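Local structure of Dps family protein (Staphylococcus aureus subsp. aureus, 2D5K) at residues Thr24-Phe29 against Val43-Leu48; Tyr49-Gln54 against Asp137-Met142. The protein probably stores iron in a twelve-subunit shell, oxidising it in the manner of Dps ferritins, and is probably involved in nucleoid compaction. All coordinates share one frame; numbering follows the deposited sequence.

Interaction 1 of 2, residues Thr24-Phe29 against Val43-Leu48; sequences TKLHNF and VKFEEL
F45 and F29 meet ring to ring where two antiparallel helices pack together, and L26 fits beside them against L48. The segment axes approach to 8.6 Å and run at 167°. The match in shape follows the turns of the two helices. On helix 38-65, F45 and L48 are one turn apart and L26 fills the dip between them. On helix 5-32, L26 and F29 are also one turn apart, and the ring of F45 fills the dip between those two. F45 CG stands anti to the carbonyl carbon, chi1 -67°, and the ring lies under F29 CB. That carbon sits over one face, 3.9 Å from the ring centroid, as a CH-pi contact. Beyond it the F29 ring turns its edge toward the same ring in an edge-to-face pair, with centroids 5.9 Å apart and planes at 59°. The rim of F45 also presses on the backbone, with CD2 3.5 Å from F29 O. Both branches of L26 rest on L48 CB, CD1 at 3.8 Å and CD2 at 3.9 Å. L26 CD2 also reaches F45 CD1 more loosely and obliquely, at 4.2 Å. The L26 and L48 side chains cross at about a right angle. L99 of helix 92-120 touches L26, F29 and F45, so this seam continues into the core of the four-helix bundle. No hydrogen bond crosses between the segments. The grip is therefore apolar and aromatic, and it depends on close fit and burial rather than on directed polar bonds.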
ATOM      1  N   THR B  24     -27.679  11.211  10.115  1.00 14.55           N
ATOM      2  CA  THR B  24     -28.444  11.857   9.054  1.00 13.84           C
ATOM      3  C   THR B  24     -28.356  13.381   9.136  1.00 14.22           C
ATOM      4  O   THR B  24     -28.307  14.056   8.107  1.00 13.63           O
ATOM      5  CB  THR B  24     -29.915  11.383   9.079  1.00 15.78           C
ATOM      6  OG1 THR B  24     -29.972  10.025   8.620  1.00 18.42           O
ATOM      7  CG2 THR B  24     -30.790  12.248   8.173  1.00 16.17           C
ATOM      8  N   LYS B  25     -28.316  13.933  10.345  1.00 15.13           N
ATOM      9  CA  LYS B  25     -28.210  15.383  10.456  1.00 15.41           C
ATOM     10  C   LYS B  25     -26.880  15.835   9.865  1.00 15.84           C
ATOM     11  O   LYS B  25     -26.795  16.901   9.252  1.00 14.54           O
ATOM     12  CB  LYS B  25     -28.319  15.853  11.913  1.00 17.67           C
ATOM     13  CG  LYS B  25     -28.170  17.367  12.031  1.00 17.62           C
ATOM     14  CD  LYS B  25     -28.923  17.967  13.212  1.00 21.46           C
ATOM     15  CE  LYS B  25     -28.257  17.675  14.532  1.00 20.06           C
ATOM     16  NZ  LYS B  25     -28.922  18.449  15.633  1.00 19.46           N
ATOM     17  N   LEU B  26     -25.843  15.018  10.038  1.00 14.89           N
ATOM     18  CA  LEU B  26     -24.530  15.354   9.500  1.00 14.78           C
ATOM     19  C   LEU B  26     -24.533  15.266   7.975  1.00 14.01           C
ATOM     20  O   LEU B  26     -23.775  15.968   7.319  1.00 13.98           O
ATOM     21  CB  LEU B  26     -23.452  14.446  10.098  1.00 14.88           C
ATOM     22  CG  LEU B  26     -23.071  14.797  11.540  1.00 15.29           C
ATOM     23  CD1 LEU B  26     -22.327  13.633  12.185  1.00 15.85           C
ATOM     24  CD2 LEU B  26     -22.213  16.054  11.549  1.00 16.71           C
ATOM     25  N   HIS B  27     -25.373  14.400   7.410  1.00 14.85           N
ATOM     26  CA  HIS B  27     -25.469  14.308   5.957  1.00 15.03           C
ATOM     27  C   HIS B  27     -26.137  15.589   5.477  1.00 14.40           C
ATOM     28  O   HIS B  27     -25.732  16.181   4.479  1.00 14.48           O
ATOM     29  CB  HIS B  27     -26.317  13.109   5.523  1.00 15.57           C
ATOM     30  CG  HIS B  27     -25.528  11.853   5.334  1.00 16.48           C
ATOM     31  ND1 HIS B  27     -25.051  11.106   6.389  1.00 19.45           N
ATOM     32  CD2 HIS B  27     -25.111  11.225   4.208  1.00 18.65           C
ATOM     33  CE1 HIS B  27     -24.374  10.070   5.921  1.00 19.09           C
ATOM     34  NE2 HIS B  27     -24.396  10.120   4.601  1.00 18.64           N
ATOM     35  N   ASN B  28     -27.165  16.010   6.206  1.00 14.25           N
ATOM     36  CA  ASN B  28     -27.896  17.229   5.877  1.00 13.88           C
ATOM     37  C   ASN B  28     -26.928  18.411   5.842  1.00 14.63           C
ATOM     38  O   ASN B  28     -26.903  19.176   4.875  1.00 14.50           O
ATOM     39  CB  ASN B  28     -28.995  17.462   6.922  1.00 15.94           C
ATOM     40  CG  ASN B  28     -29.800  18.723   6.660  1.00 17.62           C
ATOM     41  OD1 ASN B  28     -29.258  19.827   6.651  1.00 17.85           O
ATOM     42  ND2 ASN B  28     -31.107  18.561   6.451  1.00 20.21           N
ATOM     43  N   PHE B  29     -26.118  18.557   6.887  1.00 14.53           N
ATOM     44  CA  PHE B  29     -25.165  19.663   6.938  1.00 14.87           C
ATOM     45  C   PHE B  29     -24.119  19.515   5.833  1.00 14.63           C
ATOM     46  O   PHE B  29     -23.698  20.496   5.228  1.00 14.83           O
ATOM     47  CB  PHE B  29     -24.498  19.731   8.319  1.00 15.16           C
ATOM     48  CG  PHE B  29     -25.430  20.176   9.428  1.00 16.36           C
ATOM     49  CD1 PHE B  29     -26.757  20.511   9.156  1.00 16.72           C
ATOM     50  CD2 PHE B  29     -24.976  20.259  10.742  1.00 18.11           C
ATOM     51  CE1 PHE B  29     -27.618  20.922  10.177  1.00 17.51           C
ATOM     52  CE2 PHE B  29     -25.828  20.670  11.770  1.00 18.72           C
ATOM     53  CZ  PHE B  29     -27.154  21.002  11.483  1.00 17.67           C
ATOM     54  N   VAL B  43     -16.243  18.404   3.901  1.00 17.86           N
ATOM     55  CA  VAL B  43     -15.442  17.233   4.225  1.00 18.61           C
ATOM     56  C   VAL B  43     -15.525  16.873   5.705  1.00 17.91           C
ATOM     57  O   VAL B  43     -15.720  15.711   6.053  1.00 17.85           O
ATOM     58  CB  VAL B  43     -13.960  17.450   3.851  1.00 20.94           C
ATOM     59  CG1 VAL B  43     -13.121  16.277   4.342  1.00 24.43           C
ATOM     60  CG2 VAL B  43     -13.830  17.594   2.346  1.00 22.99           C
ATOM     61  N   LYS B  44     -15.384  17.866   6.577  1.00 17.25           N
ATOM     62  CA  LYS B  44     -15.436  17.613   8.014  1.00 16.60           C
ATOM     63  C   LYS B  44     -16.735  16.923   8.431  1.00 16.43           C
ATOM     64  O   LYS B  44     -16.721  16.017   9.263  1.00 15.76           O
ATOM     65  CB  LYS B  44     -15.275  18.920   8.802  1.00 19.61           C
ATOM     66  CG  LYS B  44     -15.221  18.705  10.312  1.00 25.34           C
ATOM     67  CD  LYS B  44     -14.068  17.773  10.682  1.00 29.93           C
ATOM     68  CE  LYS B  44     -14.191  17.242  12.108  1.00 34.54           C
ATOM     69  NZ  LYS B  44     -14.030  18.289  13.160  1.00 37.53           N
ATOM     70  N   PHE B  45     -17.857  17.346   7.859  1.00 16.93           N
ATOM     71  CA  PHE B  45     -19.130  16.729   8.211  1.00 16.39           C
ATOM     72  C   PHE B  45     -19.177  15.264   7.786  1.00 16.01           C
ATOM     73  O   PHE B  45     -19.824  14.448   8.444  1.00 15.67           O
ATOM     74  CB  PHE B  45     -20.304  17.504   7.597  1.00 16.70           C
ATOM     75  CG  PHE B  45     -20.479  18.891   8.169  1.00 18.80           C
ATOM     76  CD1 PHE B  45     -20.176  19.154   9.503  1.00 20.04           C
ATOM     77  CD2 PHE B  45     -20.956  19.928   7.377  1.00 18.59           C
ATOM     78  CE1 PHE B  45     -20.345  20.432  10.038  1.00 19.94           C
ATOM     79  CE2 PHE B  45     -21.129  21.207   7.903  1.00 18.00           C
ATOM     80  CZ  PHE B  45     -20.822  21.458   9.235  1.00 18.55           C
ATOM     81  N   GLU B  46     -18.492  14.924   6.695  1.00 16.34           N
ATOM     82  CA  GLU B  46     -18.466  13.534   6.243  1.00 16.43           C
ATOM     83  C   GLU B  46     -17.607  12.706   7.194  1.00 16.45           C
ATOM     84  O   GLU B  46     -17.957  11.581   7.538  1.00 16.95           O
ATOM     85  CB  GLU B  46     -17.904  13.417   4.822  1.00 18.02           C
ATOM     86  CG  GLU B  46     -17.975  11.984   4.290  1.00 21.45           C
ATOM     87  CD  GLU B  46     -17.566  11.851   2.836  1.00 26.47           C
ATOM     88  OE1 GLU B  46     -17.801  12.797   2.055  1.00 28.72           O
ATOM     89  OE2 GLU B  46     -17.029  10.783   2.471  1.00 27.63           O
ATOM     90  N   GLU B  47     -16.482  13.265   7.621  1.00 17.73           N
ATOM     91  CA  GLU B  47     -15.610  12.554   8.548  1.00 19.68           C
ATOM     92  C   GLU B  47     -16.411  12.271   9.815  1.00 19.17           C
ATOM     93  O   GLU B  47     -16.303  11.198  10.411  1.00 17.81           O
ATOM     94  CB  GLU B  47     -14.377  13.399   8.877  1.00 22.46           C
ATOM     95  CG  GLU B  47     -13.624  13.885   7.638  1.00 28.27           C
ATOM     96  CD  GLU B  47     -12.340  14.631   7.971  1.00 32.23           C
ATOM     97  OE1 GLU B  47     -12.334  15.412   8.947  1.00 33.17           O
ATOM     98  OE2 GLU B  47     -11.339  14.445   7.246  1.00 34.31           O
ATOM     99  N   LEU B  48     -17.230  13.239  10.213  1.00 16.32           N
ATOM    100  CA  LEU B  48     -18.054  13.086  11.400  1.00 16.15           C
ATOM    101  C   LEU B  48     -19.140  12.027  11.254  1.00 15.44           C
ATOM    102  O   LEU B  48     -19.350  11.242  12.180  1.00 14.78           O
ATOM    103  CB  LEU B  48     -18.683  14.431  11.790  1.00 15.03           C
ATOM    104  CG  LEU B  48     -17.672  15.445  12.337  1.00 16.72           C
ATOM    105  CD1 LEU B  48     -18.329  16.806  12.501  1.00 17.10           C
ATOM    106  CD2 LEU B  48     -17.125  14.942  13.673  1.00 19.43           C
TER

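Interaction 2 of 2, residues Tyr49-Gln54 against Asp137-Met142; sequences YNEASQ and DKHNWM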
ATOM      1  N   TYR B  49     -19.849  11.978  10.126  1.00 14.56           N
ATOM      2  CA  TYR B  49     -20.864  10.942  10.050  1.00 14.61           C
ATOM      3  C   TYR B  49     -20.248   9.560   9.869  1.00 15.39           C
ATOM      4  O   TYR B  49     -20.842   8.569  10.277  1.00 15.59           O
ATOM      5  CB  TYR B  49     -21.968  11.237   9.003  1.00 15.42           C
ATOM      6  CG  TYR B  49     -21.611  11.363   7.530  1.00 16.48           C
ATOM      7  CD1 TYR B  49     -21.031  10.307   6.818  1.00 17.22           C
ATOM      8  CD2 TYR B  49     -21.961  12.514   6.824  1.00 16.06           C
ATOM      9  CE1 TYR B  49     -20.822  10.402   5.427  1.00 17.79           C
ATOM     10  CE2 TYR B  49     -21.756  12.619   5.449  1.00 17.90           C
ATOM     11  CZ  TYR B  49     -21.190  11.566   4.756  1.00 18.40           C
ATOM     12  OH  TYR B  49     -21.004  11.693   3.394  1.00 18.91           O
ATOM     13  N   ASN B  50     -19.050   9.486   9.296  1.00 17.06           N
ATOM     14  CA  ASN B  50     -18.402   8.183   9.157  1.00 18.14           C
ATOM     15  C   ASN B  50     -18.049   7.707  10.568  1.00 20.08           C
ATOM     16  O   ASN B  50     -18.154   6.520  10.888  1.00 19.18           O
ATOM     17  CB  ASN B  50     -17.134   8.278   8.305  1.00 21.04           C
ATOM     18  CG  ASN B  50     -17.432   8.355   6.819  1.00 22.28           C
ATOM     19  OD1 ASN B  50     -18.469   7.877   6.356  1.00 23.34           O
ATOM     20  ND2 ASN B  50     -16.513   8.944   6.060  1.00 24.55           N
ATOM     21  N   GLU B  51     -17.642   8.643  11.418  1.00 18.72           N
ATOM     22  CA  GLU B  51     -17.301   8.302  12.789  1.00 20.29           C
ATOM     23  C   GLU B  51     -18.571   7.922  13.544  1.00 18.51           C
ATOM     24  O   GLU B  51     -18.563   7.009  14.369  1.00 18.85           O
ATOM     25  CB  GLU B  51     -16.602   9.481  13.465  1.00 22.46           C
ATOM     26  CG  GLU B  51     -16.378   9.308  14.950  1.00 27.72           C
ATOM     27  CD  GLU B  51     -15.334  10.268  15.486  1.00 30.18           C
ATOM     28  OE1 GLU B  51     -15.272  11.415  14.996  1.00 29.49           O
ATOM     29  OE2 GLU B  51     -14.579   9.877  16.402  1.00 35.79           O
ATOM     30  N   ALA B  52     -19.665   8.618  13.252  1.00 17.81           N
ATOM     31  CA  ALA B  52     -20.938   8.334  13.902  1.00 16.86           C
ATOM     32  C   ALA B  52     -21.376   6.905  13.608  1.00 18.28           C
ATOM     33  O   ALA B  52     -21.858   6.199  14.498  1.00 18.24           O
ATOM     34  CB  ALA B  52     -22.007   9.313  13.421  1.00 14.88           C
ATOM     35  N   SER B  53     -21.212   6.481  12.357  1.00 18.49           N
ATOM     36  CA  SER B  53     -21.607   5.128  11.968  1.00 19.79           C
ATOM     37  C   SER B  53     -20.790   4.092  12.733  1.00 18.42           C
ATOM     38  O   SER B  53     -21.307   3.039  13.097  1.00 18.68           O
ATOM     39  CB  SER B  53     -21.433   4.927  10.455  1.00 21.45           C
ATOM     40  OG  SER B  53     -20.072   5.037  10.062  1.00 24.82           O
ATOM     41  N   GLN B  54     -19.516   4.391  12.976  1.00 19.29           N
ATOM     42  CA  GLN B  54     -18.657   3.473  13.718  1.00 20.88           C
ATOM     43  C   GLN B  54     -19.166   3.316  15.152  1.00 20.71           C
ATOM     44  O   GLN B  54     -19.162   2.207  15.697  1.00 18.96           O
ATOM     45  CB  GLN B  54     -17.213   3.977  13.741  1.00 23.88           C
ATOM     46  CG  GLN B  54     -16.568   4.090  12.369  1.00 30.40           C
ATOM     47  CD  GLN B  54     -15.105   4.476  12.449  1.00 35.27           C
ATOM     48  OE1 GLN B  54     -14.753   5.529  12.988  1.00 38.30           O
ATOM     49  NE2 GLN B  54     -14.240   3.619  11.913  1.00 38.45           N
ATOM     50  N   ASP B 137     -15.412  15.355  22.896  1.00 11.93           N
ATOM     51  CA  ASP B 137     -14.813  16.544  23.497  1.00 13.24           C
ATOM     52  C   ASP B 137     -13.775  17.190  22.587  1.00 13.32           C
ATOM     53  O   ASP B 137     -13.677  18.415  22.509  1.00 13.73           O
ATOM     54  CB  ASP B 137     -14.165  16.197  24.844  1.00 13.85           C
ATOM     55  CG  ASP B 137     -15.188  15.902  25.927  1.00 16.15           C
ATOM     56  OD1 ASP B 137     -16.389  16.168  25.707  1.00 16.92           O
ATOM     57  OD2 ASP B 137     -14.786  15.412  27.008  1.00 16.33           O
ATOM     58  N   LYS B 138     -12.993  16.361  21.905  1.00 12.23           N
ATOM     59  CA  LYS B 138     -11.963  16.862  21.001  1.00 13.52           C
ATOM     60  C   LYS B 138     -12.617  17.636  19.861  1.00 13.62           C
ATOM     61  O   LYS B 138     -12.216  18.759  19.548  1.00 13.84           O
ATOM     62  CB  LYS B 138     -11.149  15.690  20.451  1.00 14.09           C
ATOM     63  CG  LYS B 138      -9.974  16.087  19.583  1.00 18.70           C
ATOM     64  CD  LYS B 138      -9.178  14.848  19.183  1.00 21.63           C
ATOM     65  CE  LYS B 138      -7.939  15.211  18.380  1.00 27.66           C
ATOM     66  NZ  LYS B 138      -7.173  13.991  17.965  1.00 27.98           N
ATOM     67  N   HIS B 139     -13.626  17.035  19.241  1.00 14.36           N
ATOM     68  CA  HIS B 139     -14.332  17.695  18.148  1.00 13.96           C
ATOM     69  C   HIS B 139     -14.980  18.987  18.635  1.00 14.80           C
ATOM     70  O   HIS B 139     -14.976  19.997  17.933  1.00 14.44           O
ATOM     71  CB  HIS B 139     -15.431  16.793  17.584  1.00 14.48           C
ATOM     72  CG  HIS B 139     -14.920  15.632  16.792  1.00 17.17           C
ATOM     73  ND1 HIS B 139     -14.093  15.782  15.699  1.00 21.65           N
ATOM     74  CD2 HIS B 139     -15.144  14.304  16.918  1.00 17.72           C
ATOM     75  CE1 HIS B 139     -13.830  14.593  15.185  1.00 22.22           C
ATOM     76  NE2 HIS B 139     -14.457  13.680  15.906  1.00 19.41           N
ATOM     77  N   ASN B 140     -15.541  18.951  19.839  1.00 15.16           N
ATOM     78  CA  ASN B 140     -16.206  20.131  20.370  1.00 15.97           C
ATOM     79  C   ASN B 140     -15.226  21.287  20.528  1.00 15.98           C
ATOM     80  O   ASN B 140     -15.569  22.435  20.252  1.00 15.69           O
ATOM     81  CB  ASN B 140     -16.886  19.810  21.702  1.00 15.86           C
ATOM     82  CG  ASN B 140     -18.099  20.685  21.954  1.00 17.38           C
ATOM     83  OD1 ASN B 140     -18.485  21.485  21.099  1.00 16.82           O
ATOM     84  ND2 ASN B 140     -18.709  20.533  23.121  1.00 16.73           N
ATOM     85  N   TRP B 141     -14.003  20.994  20.964  1.00 14.56           N
ATOM     86  CA  TRP B 141     -13.008  22.051  21.098  1.00 14.98           C
ATOM     87  C   TRP B 141     -12.782  22.661  19.715  1.00 14.67           C
ATOM     88  O   TRP B 141     -12.704  23.880  19.570  1.00 15.15           O
ATOM     89  CB  TRP B 141     -11.686  21.499  21.654  1.00 15.11           C
ATOM     90  CG  TRP B 141     -10.481  22.240  21.147  1.00 15.66           C
ATOM     91  CD1 TRP B 141     -10.227  23.580  21.266  1.00 18.40           C
ATOM     92  CD2 TRP B 141      -9.419  21.700  20.351  1.00 17.24           C
ATOM     93  NE1 TRP B 141      -9.080  23.908  20.582  1.00 18.84           N
ATOM     94  CE2 TRP B 141      -8.565  22.774  20.010  1.00 18.44           C
ATOM     95  CE3 TRP B 141      -9.109  20.413  19.889  1.00 17.72           C
ATOM     96  CZ2 TRP B 141      -7.420  22.601  19.223  1.00 18.92           C
ATOM     97  CZ3 TRP B 141      -7.967  20.243  19.107  1.00 19.23           C
ATOM     98  CH2 TRP B 141      -7.140  21.331  18.782  1.00 17.83           C
ATOM     99  N   MET B 142     -12.679  21.813  18.694  1.00 13.77           N
ATOM    100  CA  MET B 142     -12.477  22.311  17.337  1.00 13.47           C
ATOM    101  C   MET B 142     -13.663  23.168  16.880  1.00 14.34           C
ATOM    102  O   MET B 142     -13.463  24.228  16.285  1.00 15.58           O
ATOM    103  CB  MET B 142     -12.259  21.144  16.366  1.00 15.25           C
ATOM    104  CG  MET B 142     -11.036  20.303  16.701  1.00 18.40           C
ATOM    105  SD  MET B 142     -10.734  19.014  15.481  1.00 22.69           S
ATOM    106  CE  MET B 142      -9.176  18.351  16.084  1.00 22.59           C
TER
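The H139 ring meets the carboxylate of E51 at its edge, and the two planes stand 82° apart. E51 CD lies in the plane of the ring, while OE1 is tilted somewhat out of it. H139 NE2 donates to E51 OE1 over 2.6 Å, with an N-H...O angle of 143°. The bond is short but bent. It reaches OE1 on its syn side, 19° from the carboxylate plane. The CA atoms of E51 and H139 are 11.2 Å apart, so both side chains must span the gap. They come from opposite directions. E51 sets CG anti to its own N, chi1 172°, and stays extended beyond it. The other oxygen, OE2, is hydrogen-bonded to S135 OG, which helps fix the rotation of the carboxylate. The His-carboxylate bond ties helix 38-65 to helix 123-147. H139 packs as well on K44 and L48 of helix 38-65 and on F103 of helix 92-120. Other residues of helix 123-147 meet neighbouring subunits: D137 forms a salt bridge with R62 of one subunit, and the W141 ring meets that of H42 of another.

Interactions 1 and 2 share helix 38-65, which pairs with helix 5-32 in the first and with helix 123-147 in the second. Interaction 1 is a buried core contact, and its four touching residues are all apolar or aromatic. Interaction 2 is a smaller surface contact, one polar bond across a wider gap. E51 and H139 are partly exposed, consistent with a polar pair there. The summed buried areas are 247 and 67 Å². The two sites touch: L26 CD1 lies 3.6 Å from Y49 N, and H27 and Y49 stack their rings. Together the two interactions join three helices of the ferritin-like bundle through adjacent turns of helix 38-65.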